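Local coordinates for fructooligosaccharide ABC transporter substrate-binding protein FusA (Streptococcus pneumoniae, PDB 5G5Y), which serves as the solute-binding subunit of the FusABC-MsmK transporter, capturing kestose, nystose and longer fructooligosaccharides, but not sucrose, for import, at residues G66-D69 with V70-M73; A111-G114 with H115-F119; F426-Q429 with E430-D433. All blocks are in the same frame, centred on the assembly; numbering follows the deposited sequence.

Contacts 1 and 3 are the N-terminal ends of helices 69-77 and 429-455. Contact 2 is a tight turn after helix 104-109. All three meet at Met73. Met73 CE lies 3.6 Å from Pro112 CD of contact 2, and the same Met73 CE lies 3.6 Å from Phe426 CE1 of contact 3. Contacts 2 and 3 also touch directly, with Pro112 CG 3.3 Å from Phe426 O. Centre to centre, contacts 1 and 2 are about 11 Å apart, as are contacts 1 and 3. The side chain of Ala67 in contact 1 is about 9 Å from that of the substrate-binding Lys309.

Contact 1 (G66-D69 with V70-M73); sequences GASD and VDLM
A capping box formed by Ser68 and Asp71 closes the N-terminal end of helix 69-77. Ser68 is the N-cap. Ser68 OG accepts from Asp71 N at 3.1 Å, with an N-H...O angle of 164°. With chi1 at 75° the hydroxyl swings round to the first turn of the helix. The return bond is weak: Ser68 N donates to Asp71 OD2 at 3.3 Å. Together the two bonds tie the cap residue to the third helical residue. The regular helical bonds start at once. Leu72 N reaches Ser68 O at 2.9 Å, and Met73 N reaches Asp69 O at 3.0 Å. Just before the cap, Ala67 CB rests on Asp71 CB at 3.8 Å. Ala67 CB also lies 4.5 Å from Leu72 CD2, a loose form of the hydrophobic staple. Asp69 turns its carboxylate away from the box, to a salt bridge with Arg307. The loop before the cap is held by Asp308, which accepts from Ala67 N. Along one side, Asp69 packs on Leu432 and Met73 on Gln429, both of helix 429-455.

Contact 2 (A111-G114 with H115-F119); sequences APDG and HIYSF. With ZN (zinc ion), chain K.
Ala111 N donates to His115 O at 2.7 Å and closes a tight turn. Residues Ala111 to Gly114 form a type I beta turn, with Gly114 N bonded to Ala111 O. The pair of bonds fits a type I turn followed by a G1 bulge. Gly114 takes the bulge position with a positive phi of 91°, where a side chain would jam against the preceding carbonyl.

The Asp113 carboxylate ties the turn to the residues after it. A chi1 of 71° folds this group back toward the chain that follows. Asp113 OD1 then accepts from His115 N at 2.9 Å, making an Asx turn. The N-H meets OD1 from above the carboxylate plane, 41° out of it. OD2 is approached by Tyr117 OH. The modelled separation is too short to be trusted in detail, but a hydrogen bond from the phenol is indicated. OD2 lies at the edge of the Tyr117 ring, close to its plane. Asp113 OD2 is also at the edge of the His115 ring, 3.4 Å from His115 CD2. The carboxylate and imidazole planes are nearly perpendicular. Ala111 CB packs against the Tyr117 edge, 3.8 Å from Tyr117 CE2.

His115 is held at both nitrogens. ND1 bonds to Glu85, which also accepts from Ile116 N. On the other side, His115 NE2 binds a zinc ion at 2.3 Å. The zinc ion and the Glu85 carboxylate would be expected to polarise the imidazole between them. Three waters are modelled around the zinc ion, one of them implausibly close, so the rest of the shell is doubtful. Another, 2.5 Å from the zinc ion, also donates to Asp113 O at 3.1 Å.

Contact 3 (F426-Q429 with E430-D433); sequences FMTQ and EDLD
Two carboxylates each have an oxygen from the preceding segment over one face. Thr428 OG1 stands above the Asp431 carboxylate, 3.3 Å from Asp431 OD2 and displaced toward the CB end. Gln429 O stands over the Asp433 carboxylate, 3.4 Å from Asp433 CG and almost straight above it. The Asp431 group is fixed by other partners: Tyr485 OH and Lys484 at OD2, and Lys434 at OD1. These lysines probably offset its charge close to the helix start. Thr428 OG1 accepts from Asp431 N at 3.2 Å, with an N-H...O angle of 161°. The threonine places OG1 on the helix side of its backbone (chi1 61°), which points it at Asp431 N. A water joins Thr428 OG1, at 2.7 Å, to Glu430 OE1. Thr428 N donates to Tyr485 OH, which ties the cap to helix 475-492. The helical bonds begin with Leu432 N to Thr428 O and Asp433 N to Gln429 O. Before the cap, Met427 CB packs on Leu432 CG at 4.0 Å. Leu432 CD1 covers Met427 O at 3.5 Å, a buried carbonyl that has no polar partner in the model. A threonine N-cap, with apolar residues meeting across it as a hydrophobic staple, is a classic start for an alpha helix, here helix 429-455.

Contact 1 (G66-D69 with V70-M73)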
ATOM      1  N   GLY A  66       0.805 -15.123   1.605  1.00 28.89           N
ATOM      2  CA  GLY A  66       1.317 -14.042   0.715  1.00 29.52           C
ATOM      3  C   GLY A  66       1.892 -14.366  -0.681  1.00 28.52           C
ATOM      4  O   GLY A  66       2.750 -13.643  -1.163  1.00 31.98           O
ATOM      5  N   ALA A  67       1.420 -15.398  -1.360  1.00 25.27           N
ATOM      6  CA  ALA A  67       1.998 -15.764  -2.662  1.00 25.89           C
ATOM      7  C   ALA A  67       1.648 -14.783  -3.783  1.00 27.28           C
ATOM      8  O   ALA A  67       0.622 -14.122  -3.710  1.00 24.40           O
ATOM      9  CB  ALA A  67       1.518 -17.120  -3.060  1.00 26.23           C
ATOM     10  N   SER A  68       2.492 -14.732  -4.816  1.00 24.69           N
ATOM     11  CA  SER A  68       2.217 -13.957  -6.024  1.00 26.25           C
ATOM     12  C   SER A  68       1.146 -14.651  -6.911  1.00 23.58           C
ATOM     13  O   SER A  68       0.869 -15.856  -6.770  1.00 21.85           O
ATOM     14  CB  SER A  68       3.503 -13.763  -6.828  1.00 25.82           C
ATOM     15  OG  SER A  68       3.844 -14.979  -7.480  1.00 26.76           O
ATOM     16  N   ASP A  69       0.561 -13.881  -7.826  1.00 21.67           N
ATOM     17  CA  ASP A  69      -0.407 -14.405  -8.789  1.00 22.16           C
ATOM     18  C   ASP A  69       0.185 -15.518  -9.656  1.00 21.82           C
ATOM     19  O   ASP A  69      -0.463 -16.532  -9.898  1.00 21.43           O
ATOM     20  CB  ASP A  69      -0.977 -13.279  -9.641  1.00 22.84           C
ATOM     21  CG  ASP A  69      -1.879 -12.354  -8.838  1.00 25.44           C
ATOM     22  OD1 ASP A  69      -2.285 -12.722  -7.689  1.00 25.54           O
ATOM     23  OD2 ASP A  69      -2.187 -11.250  -9.331  1.00 25.52           O
ATOM     24  N   VAL A  70       1.435 -15.321 -10.048  1.00 23.21           N
ATOM     25  CA  VAL A  70       2.212 -16.337 -10.780  1.00 26.93           C
ATOM     26  C   VAL A  70       2.261 -17.653 -10.010  1.00 25.73           C
ATOM     27  O   VAL A  70       1.992 -18.690 -10.591  1.00 25.00           O
ATOM     28  CB  VAL A  70       3.637 -15.830 -11.088  1.00 28.10           C
ATOM     29  CG1 VAL A  70       4.574 -16.970 -11.463  1.00 31.69           C
ATOM     30  CG2 VAL A  70       3.570 -14.852 -12.237  1.00 28.79           C
ATOM     31  N   ASP A  71       2.599 -17.574  -8.718  1.00 26.78           N
ATOM     32  CA  ASP A  71       2.661 -18.738  -7.803  1.00 27.48           C
ATOM     33  C   ASP A  71       1.308 -19.409  -7.722  1.00 24.55           C
ATOM     34  O   ASP A  71       1.219 -20.627  -7.870  1.00 25.07           O
ATOM     35  CB  ASP A  71       3.053 -18.357  -6.351  1.00 29.26           C
ATOM     36  CG  ASP A  71       4.490 -17.927  -6.174  1.00 33.49           C
ATOM     37  OD1 ASP A  71       5.380 -18.361  -6.917  1.00 35.50           O
ATOM     38  OD2 ASP A  71       4.736 -17.136  -5.221  1.00 39.40           O
ATOM     39  N   LEU A  72       0.241 -18.644  -7.460  1.00 22.93           N
ATOM     40  CA  LEU A  72      -1.108 -19.250  -7.346  1.00 22.42           C
ATOM     41  C   LEU A  72      -1.485 -20.031  -8.592  1.00 23.12           C
ATOM     42  O   LEU A  72      -1.968 -21.157  -8.490  1.00 23.60           O
ATOM     43  CB  LEU A  72      -2.226 -18.202  -7.085  1.00 22.82           C
ATOM     44  CG  LEU A  72      -2.221 -17.569  -5.691  1.00 22.75           C
ATOM     45  CD1 LEU A  72      -3.293 -16.452  -5.634  1.00 21.05           C
ATOM     46  CD2 LEU A  72      -2.430 -18.605  -4.591  1.00 21.95           C
ATOM     47  N   MET A  73      -1.243 -19.428  -9.758  1.00 25.50           N
ATOM     48  CA  MET A  73      -1.513 -20.066 -11.053  1.00 28.72           C
ATOM     49  C   MET A  73      -0.728 -21.354 -11.261  1.00 26.35           C
ATOM     50  O   MET A  73      -1.282 -22.346 -11.720  1.00 27.09           O
ATOM     51  CB  MET A  73      -1.203 -19.112 -12.218  1.00 33.11           C
ATOM     52  CG  MET A  73      -2.234 -18.020 -12.454  1.00 41.91           C
ATOM     53  SD  MET A  73      -3.957 -18.507 -12.186  1.00 50.81           S
ATOM     54  CE  MET A  73      -4.641 -17.234 -13.263  1.00 48.61           C
TER

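Contact 2 (A111-G114 with H115-F119)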
ATOM      1  N   ALA A 111     -10.036 -15.999 -10.465  1.00 18.75           N
ATOM      2  CA  ALA A 111      -9.063 -16.138 -11.555  1.00 19.19           C
ATOM      3  C   ALA A 111      -9.768 -16.045 -12.908  1.00 20.83           C
ATOM      4  O   ALA A 111     -10.983 -16.216 -12.973  1.00 19.53           O
ATOM      5  CB  ALA A 111      -8.313 -17.430 -11.410  1.00 20.30           C
ATOM      6  N   PRO A 112      -9.036 -15.737 -13.992  1.00 24.25           N
ATOM      7  CA  PRO A 112      -9.813 -15.681 -15.235  1.00 26.43           C
ATOM      8  C   PRO A 112     -10.451 -17.032 -15.652  1.00 24.90           C
ATOM      9  O   PRO A 112     -11.400 -16.996 -16.381  1.00 28.23           O
ATOM     10  CB  PRO A 112      -8.804 -15.167 -16.275  1.00 29.27           C
ATOM     11  CG  PRO A 112      -7.670 -14.600 -15.478  1.00 28.12           C
ATOM     12  CD  PRO A 112      -7.616 -15.412 -14.221  1.00 26.47           C
ATOM     13  N   ASP A 113     -10.011 -18.175 -15.136  1.00 25.01           N
ATOM     14  CA  ASP A 113     -10.710 -19.462 -15.397  1.00 24.51           C
ATOM     15  C   ASP A 113     -12.077 -19.590 -14.667  1.00 24.21           C
ATOM     16  O   ASP A 113     -12.775 -20.587 -14.843  1.00 21.83           O
ATOM     17  CB  ASP A 113      -9.790 -20.691 -15.133  1.00 25.88           C
ATOM     18  CG  ASP A 113      -9.476 -20.934 -13.615  1.00 27.79           C
ATOM     19  OD1 ASP A 113      -9.960 -20.141 -12.774  1.00 24.66           O
ATOM     20  OD2 ASP A 113      -8.743 -21.912 -13.255  1.00 27.27           O
ATOM     21  N   GLY A 114     -12.459 -18.591 -13.854  1.00 22.07           N
ATOM     22  CA  GLY A 114     -13.686 -18.654 -13.091  1.00 21.35           C
ATOM     23  C   GLY A 114     -13.568 -19.246 -11.691  1.00 19.93           C
ATOM     24  O   GLY A 114     -14.511 -19.172 -10.953  1.00 20.55           O
ATOM     25  N   HIS A 115     -12.401 -19.758 -11.293  1.00 19.75           N
ATOM     26  CA  HIS A 115     -12.206 -20.296  -9.945  1.00 19.83           C
ATOM     27  C   HIS A 115     -11.639 -19.277  -8.940  1.00 17.66           C
ATOM     28  O   HIS A 115     -10.989 -18.299  -9.320  1.00 15.12           O
ATOM     29  CB  HIS A 115     -11.280 -21.498 -10.006  1.00 22.02           C
ATOM     30  CG  HIS A 115     -11.883 -22.651 -10.714  1.00 24.71           C
ATOM     31  ND1 HIS A 115     -13.032 -23.257 -10.257  1.00 27.84           N
ATOM     32  CD2 HIS A 115     -11.540 -23.293 -11.856  1.00 26.71           C
ATOM     33  CE1 HIS A 115     -13.370 -24.232 -11.076  1.00 30.50           C
ATOM     34  NE2 HIS A 115     -12.490 -24.267 -12.055  1.00 28.68           N
ATOM     35  N   ILE A 116     -11.879 -19.538  -7.656  1.00 16.27           N
ATOM     36  CA  ILE A 116     -11.192 -18.799  -6.578  1.00 16.12           C
ATOM     37  C   ILE A 116     -10.202 -19.785  -5.965  1.00 16.70           C
ATOM     38  O   ILE A 116     -10.587 -20.932  -5.668  1.00 17.36           O
ATOM     39  CB  ILE A 116     -12.206 -18.271  -5.542  1.00 16.75           C
ATOM     40  CG1 ILE A 116     -13.133 -17.263  -6.219  1.00 16.22           C
ATOM     41  CG2 ILE A 116     -11.507 -17.639  -4.343  1.00 15.58           C
ATOM     42  CD1 ILE A 116     -14.324 -16.854  -5.383  1.00 16.86           C
ATOM     43  N   TYR A 117      -8.932 -19.376  -5.824  1.00 15.88           N
ATOM     44  CA  TYR A 117      -7.873 -20.253  -5.309  1.00 16.52           C
ATOM     45  C   TYR A 117      -7.314 -19.881  -3.948  1.00 15.96           C
ATOM     46  O   TYR A 117      -6.452 -20.587  -3.447  1.00 15.79           O
ATOM     47  CB  TYR A 117      -6.722 -20.309  -6.316  1.00 18.65           C
ATOM     48  CG  TYR A 117      -7.120 -20.957  -7.618  1.00 21.14           C
ATOM     49  CD1 TYR A 117      -7.354 -22.327  -7.684  1.00 24.02           C
ATOM     50  CD2 TYR A 117      -7.267 -20.215  -8.782  1.00 25.61           C
ATOM     51  CE1 TYR A 117      -7.708 -22.948  -8.876  1.00 25.97           C
ATOM     52  CE2 TYR A 117      -7.606 -20.838  -9.999  1.00 25.86           C
ATOM     53  CZ  TYR A 117      -7.825 -22.206 -10.029  1.00 27.03           C
ATOM     54  OH  TYR A 117      -8.216 -22.845 -11.211  1.00 28.99           O
ATOM     55  N   SER A 118      -7.765 -18.777  -3.359  1.00 14.36           N
ATOM     56  CA  SER A 118      -7.147 -18.293  -2.142  1.00 14.11           C
ATOM     57  C   SER A 118      -8.097 -17.403  -1.396  1.00 13.68           C
ATOM     58  O   SER A 118      -9.068 -16.913  -1.970  1.00 13.78           O
ATOM     59  CB  SER A 118      -5.815 -17.555  -2.436  1.00 14.67           C
ATOM     60  OG  SER A 118      -5.991 -16.372  -3.166  1.00 15.57           O
ATOM     61  N   PHE A 119      -7.820 -17.199  -0.122  1.00 12.75           N
ATOM     62  CA  PHE A 119      -8.632 -16.326   0.708  1.00 12.83           C
ATOM     63  C   PHE A 119      -7.853 -15.049   1.048  1.00 12.99           C
ATOM     64  O   PHE A 119      -6.705 -15.125   1.490  1.00 12.69           O
ATOM     65  CB  PHE A 119      -9.019 -17.046   1.989  1.00 13.22           C
ATOM     66  CG  PHE A 119      -9.831 -18.286   1.758  1.00 13.03           C
ATOM     67  CD1 PHE A 119     -11.209 -18.208   1.637  1.00 13.93           C
ATOM     68  CD2 PHE A 119      -9.239 -19.526   1.662  1.00 13.96           C
ATOM     69  CE1 PHE A 119     -11.982 -19.345   1.420  1.00 14.42           C
ATOM     70  CE2 PHE A 119     -10.018 -20.682   1.462  1.00 14.50           C
ATOM     71  CZ  PHE A 119     -11.379 -20.584   1.345  1.00 14.28           C
TER
HETATM   72 ZN    ZN K1544     -12.235 -25.342 -14.113  1.00 52.03          ZN
HETATM   73  O   HOH W   1     -12.076 -23.428 -15.753  1.00 43.11           O
HETATM   74  O   HOH W   2     -12.558 -26.939 -12.871  1.00 45.35           O
HETATM   75  O   HOH W   3     -13.722 -24.715 -14.424  1.00 33.13           O

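Contact 3 (F426-Q429 with E430-D433)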
ATOM      1  N   PHE A 426      -6.860 -10.118 -11.222  1.00 19.05           N
ATOM      2  CA  PHE A 426      -6.140 -11.358 -11.357  1.00 18.74           C
ATOM      3  C   PHE A 426      -6.021 -11.744 -12.852  1.00 18.31           C
ATOM      4  O   PHE A 426      -6.992 -12.115 -13.473  1.00 18.41           O
ATOM      5  CB  PHE A 426      -6.948 -12.456 -10.607  1.00 19.83           C
ATOM      6  CG  PHE A 426      -6.178 -13.678 -10.241  1.00 20.32           C
ATOM      7  CD1 PHE A 426      -4.951 -13.994 -10.781  1.00 22.30           C
ATOM      8  CD2 PHE A 426      -6.745 -14.573  -9.314  1.00 21.99           C
ATOM      9  CE1 PHE A 426      -4.266 -15.143 -10.385  1.00 24.96           C
ATOM     10  CE2 PHE A 426      -6.074 -15.716  -8.927  1.00 21.92           C
ATOM     11  CZ  PHE A 426      -4.843 -16.008  -9.451  1.00 22.80           C
ATOM     12  N   MET A 427      -4.826 -11.678 -13.412  1.00 17.90           N
ATOM     13  CA  MET A 427      -4.615 -11.883 -14.836  1.00 17.87           C
ATOM     14  C   MET A 427      -4.234 -13.350 -15.136  1.00 19.02           C
ATOM     15  O   MET A 427      -3.798 -14.099 -14.261  1.00 19.22           O
ATOM     16  CB  MET A 427      -3.499 -10.953 -15.352  1.00 17.25           C
ATOM     17  CG  MET A 427      -3.841  -9.466 -15.302  1.00 17.48           C
ATOM     18  SD  MET A 427      -2.589  -8.477 -16.140  1.00 18.89           S
ATOM     19  CE  MET A 427      -3.215  -6.805 -15.944  1.00 24.01           C
ATOM     20  N   THR A 428      -4.369 -13.734 -16.393  1.00 19.10           N
ATOM     21  CA  THR A 428      -3.861 -15.034 -16.815  1.00 19.78           C
ATOM     22  C   THR A 428      -2.356 -15.108 -16.684  1.00 22.10           C
ATOM     23  O   THR A 428      -1.637 -14.073 -16.645  1.00 19.08           O
ATOM     24  CB  THR A 428      -4.212 -15.356 -18.264  1.00 19.64           C
ATOM     25  OG1 THR A 428      -3.620 -14.382 -19.141  1.00 19.62           O
ATOM     26  CG2 THR A 428      -5.696 -15.421 -18.447  1.00 20.83           C
ATOM     27  N   GLN A 429      -1.849 -16.347 -16.688  1.00 23.66           N
ATOM     28  CA  GLN A 429      -0.394 -16.554 -16.605  1.00 25.54           C
ATOM     29  C   GLN A 429       0.321 -15.862 -17.770  1.00 22.94           C
ATOM     30  O   GLN A 429       1.309 -15.176 -17.569  1.00 21.66           O
ATOM     31  CB  GLN A 429      -0.060 -18.070 -16.538  1.00 32.02           C
ATOM     32  CG  GLN A 429       1.327 -18.400 -15.979  1.00 37.92           C
ATOM     33  CD  GLN A 429       1.336 -19.629 -15.038  1.00 46.74           C
ATOM     34  OE1 GLN A 429       0.603 -20.609 -15.237  1.00 43.07           O
ATOM     35  NE2 GLN A 429       2.152 -19.553 -13.983  1.00 49.21           N
ATOM     36  N   GLU A 430      -0.211 -16.015 -18.979  1.00 21.33           N
ATOM     37  CA  GLU A 430       0.359 -15.414 -20.175  1.00 24.31           C
ATOM     38  C   GLU A 430       0.443 -13.887 -20.081  1.00 22.28           C
ATOM     39  O   GLU A 430       1.452 -13.273 -20.442  1.00 20.86           O
ATOM     40  CB  GLU A 430      -0.492 -15.784 -21.384  1.00 30.67           C
ATOM     41  CG  GLU A 430       0.093 -15.342 -22.711  1.00 38.34           C
ATOM     42  CD  GLU A 430      -0.896 -15.446 -23.869  1.00 46.36           C
ATOM     43  OE1 GLU A 430      -2.113 -15.662 -23.636  1.00 53.64           O
ATOM     44  OE2 GLU A 430      -0.445 -15.296 -25.026  1.00 53.15           O
ATOM     45  N   ASP A 431      -0.640 -13.287 -19.634  1.00 19.06           N
ATOM     46  CA  ASP A 431      -0.659 -11.836 -19.434  1.00 19.08           C
ATOM     47  C   ASP A 431       0.265 -11.392 -18.315  1.00 18.21           C
ATOM     48  O   ASP A 431       0.992 -10.399 -18.481  1.00 18.39           O
ATOM     49  CB  ASP A 431      -2.081 -11.308 -19.265  1.00 18.29           C
ATOM     50  CG  ASP A 431      -2.874 -11.333 -20.585  1.00 19.61           C
ATOM     51  OD1 ASP A 431      -2.249 -11.263 -21.664  1.00 22.08           O
ATOM     52  OD2 ASP A 431      -4.115 -11.421 -20.566  1.00 20.00           O
ATOM     53  N   LEU A 432       0.295 -12.140 -17.227  1.00 17.73           N
ATOM     54  CA  LEU A 432       1.215 -11.845 -16.116  1.00 19.48           C
ATOM     55  C   LEU A 432       2.653 -11.773 -16.591  1.00 20.81           C
ATOM     56  O   LEU A 432       3.371 -10.804 -16.296  1.00 19.56           O
ATOM     57  CB  LEU A 432       1.064 -12.846 -14.973  1.00 20.75           C
ATOM     58  CG  LEU A 432      -0.140 -12.661 -14.063  1.00 22.44           C
ATOM     59  CD1 LEU A 432      -0.417 -13.898 -13.224  1.00 24.30           C
ATOM     60  CD2 LEU A 432       0.108 -11.478 -13.148  1.00 24.74           C
ATOM     61  N   ASP A 433       3.058 -12.770 -17.381  1.00 22.40           N
ATOM     62  CA  ASP A 433       4.406 -12.822 -17.936  1.00 22.02           C
ATOM     63  C   ASP A 433       4.681 -11.694 -18.942  1.00 20.92           C
ATOM     64  O   ASP A 433       5.759 -11.144 -18.955  1.00 19.34           O
ATOM     65  CB  ASP A 433       4.680 -14.186 -18.600  1.00 24.75           C
ATOM     66  CG  ASP A 433       4.685 -15.351 -17.598  1.00 28.62           C
ATOM     67  OD1 ASP A 433       4.756 -15.150 -16.346  1.00 28.89           O
ATOM     68  OD2 ASP A 433       4.620 -16.492 -18.095  1.00 30.90           O
TER
HETATM   69  O   HOH W   4      -4.428 -14.642 -21.745  1.00 29.41           O